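Local coordinates for hypothetical protein MG296 homolog (Mycoplasma pneumoniae, PDB 2I15) that is of unknown function, an all-alpha member of the Mg296 protein family whose role in the cell has not been established, at residues T44-Y48 against M63-F68. Sequence-based numbering, arbitrary orientation.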
loop_
_atom_site.group_PDB
_atom_site.type_symbol
_atom_site.label_atom_id
_atom_site.label_comp_id
_atom_site.label_asym_id
_atom_site.label_seq_id
_atom_site.Cartn_x
_atom_site.Cartn_y
_atom_site.Cartn_z
ATOM N N THR A 44 16.938 -12.982 11.048
ATOM C CA THR A 44 15.761 -13.528 11.731
ATOM C C THR A 44 14.678 -12.571 12.215
ATOM O O THR A 44 14.552 -12.311 13.412
ATOM C CB THR A 44 16.172 -14.413 12.922
ATOM O OG1 THR A 44 17.121 -13.716 13.737
ATOM C CG2 THR A 44 16.773 -15.716 12.433
ATOM N N LEU A 45 13.881 -12.078 11.271
ATOM C CA LEU A 45 12.780 -11.177 11.578
ATOM C C LEU A 45 11.932 -10.828 10.352
ATOM O O LEU A 45 10.710 -10.934 10.409
ATOM C CB LEU A 45 13.303 -9.908 12.272
ATOM C CG LEU A 45 12.793 -9.777 13.713
ATOM C CD1 LEU A 45 13.626 -8.778 14.492
ATOM C CD2 LEU A 45 11.332 -9.374 13.687
ATOM N N LEU A 46 12.557 -10.417 9.250
ATOM C CA LEU A 46 11.786 -10.095 8.041
ATOM C C LEU A 46 11.878 -11.239 7.036
ATOM O O LEU A 46 12.148 -11.040 5.850
ATOM C CB LEU A 46 12.256 -8.794 7.380
ATOM C CG LEU A 46 11.424 -8.431 6.140
ATOM C CD1 LEU A 46 9.963 -8.877 6.320
ATOM C CD2 LEU A 46 11.525 -6.934 5.847
ATOM N N ILE A 47 11.616 -12.440 7.536
ATOM C CA ILE A 47 11.677 -13.665 6.754
ATOM C C ILE A 47 10.947 -13.576 5.416
ATOM O O ILE A 47 11.373 -14.201 4.458
ATOM C CB ILE A 47 11.114 -14.866 7.598
ATOM C CG1 ILE A 47 11.792 -16.185 7.200
ATOM C CG2 ILE A 47 9.619 -15.027 7.376
ATOM C CD1 ILE A 47 11.450 -16.665 5.820
ATOM N N TYR A 48 9.882 -12.775 5.338
ATOM C CA TYR A 48 9.074 -12.673 4.110
ATOM C C TYR A 48 9.577 -11.832 2.927
ATOM O O TYR A 48 8.916 -11.766 1.897
ATOM C CB TYR A 48 7.648 -12.229 4.465
ATOM C CG TYR A 48 7.045 -13.032 5.590
ATOM C CD1 TYR A 48 6.926 -12.490 6.864
ATOM C CD2 TYR A 48 6.636 -14.351 5.392
ATOM C CE1 TYR A 48 6.427 -13.240 7.933
ATOM C CE2 TYR A 48 6.138 -15.117 6.446
ATOM C CZ TYR A 48 6.038 -14.549 7.709
ATOM O OH TYR A 48 5.598 -15.311 8.763
ATOM N N MET A 63 10.002 -21.714 10.534
ATOM C CA MET A 63 10.267 -20.281 10.629
ATOM C C MET A 63 9.036 -19.563 10.075
ATOM O O MET A 63 8.657 -18.497 10.538
ATOM C CB MET A 63 11.490 -19.922 9.795
ATOM C CG MET A 63 12.694 -19.670 10.632
ATOM S SD MET A 63 12.318 -18.475 11.921
ATOM C CE MET A 63 13.181 -17.012 11.282
ATOM N N LEU A 64 8.437 -20.173 9.062
ATOM C CA LEU A 64 7.234 -19.672 8.422
ATOM C C LEU A 64 6.149 -19.489 9.493
ATOM O O LEU A 64 5.724 -18.367 9.780
ATOM C CB LEU A 64 6.779 -20.694 7.389
ATOM C CG LEU A 64 6.441 -20.205 5.996
ATOM C CD1 LEU A 64 5.095 -19.503 6.033
ATOM C CD2 LEU A 64 7.559 -19.287 5.512
ATOM N N SER A 65 5.702 -20.598 10.078
ATOM C CA SER A 65 4.689 -20.529 11.118
ATOM C C SER A 65 5.198 -19.653 12.267
ATOM O O SER A 65 4.454 -18.874 12.850
ATOM C CB SER A 65 4.361 -21.932 11.645
ATOM O OG SER A 65 3.845 -22.763 10.614
ATOM N N ASP A 66 6.479 -19.774 12.579
ATOM C CA ASP A 66 7.079 -18.993 13.656
ATOM C C ASP A 66 6.804 -17.503 13.444
ATOM O O ASP A 66 6.060 -16.873 14.218
ATOM C CB ASP A 66 8.592 -19.235 13.704
ATOM C CG ASP A 66 9.029 -19.907 14.980
ATOM O OD1 ASP A 66 8.838 -19.299 16.056
ATOM O OD2 ASP A 66 9.562 -21.042 14.925
ATOM N N ALA A 67 7.394 -16.968 12.372
ATOM C CA ALA A 67 7.301 -15.557 11.970
ATOM C C ALA A 67 5.882 -15.019 11.730
ATOM O O ALA A 67 5.681 -13.816 11.758
ATOM C CB ALA A 67 8.167 -15.328 10.727
ATOM N N PHE A 68 4.919 -15.906 11.465
ATOM C CA PHE A 68 3.509 -15.516 11.277
ATOM C C PHE A 68 2.955 -15.146 12.632
ATOM O O PHE A 68 2.272 -14.132 12.792
ATOM C CB PHE A 68 2.666 -16.677 10.740
ATOM C CG PHE A 68 2.626 -16.775 9.245
ATOM C CD1 PHE A 68 2.343 -17.996 8.635
ATOM C CD2 PHE A 68 2.869 -15.665 8.444
ATOM C CE1 PHE A 68 2.311 -18.104 7.248
ATOM C CE2 PHE A 68 2.840 -15.765 7.060
ATOM C CZ PHE A 68 2.562 -16.989 6.459
#
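Leu64 O takes the helical N-H of Phe68 at 3.1 Å and, more doubtfully, a weak hydrogen bond from Tyr48 OH at 3.2 Å, near the plane of the tyrosine ring; the hydroxyl is modelled too close to Phe68 for its place to be sure.

The ring position rests on more than the OH. A chi1 of -49°, with CG anti to the carbonyl carbon, sends the phenol of Tyr48 toward helix 57-75. Its ring runs nearly parallel to that of Phe68, planes at 14°, but the two are slid apart and barely overlap, centroids 5.2 Å from each other. Ala67 fits beside the tyrosine ring, its CB 3.8 Å from Tyr48 CZ.

On the loop itself, Ile47 CG2 sits 3.4 Å above the centre of one face of the Tyr48 ring, and the same methyl meets Ala67 CB at 3.7 Å. Further out, the bent chain of Met63 brings its CE to 4.0 Å from CG2 of the poorly ordered Thr44.

Here residues 44-48, in the loop between helices 27-41 and 57-75, lie back against the second of these helices. Helix 92-113 joins in through Leu103, which touches Tyr48 and Phe68, and through Phe106, edge-to-face with Phe68, while Val18 and Phe22 of a second subunit pack on Phe68 and Leu64 of helix 57-75.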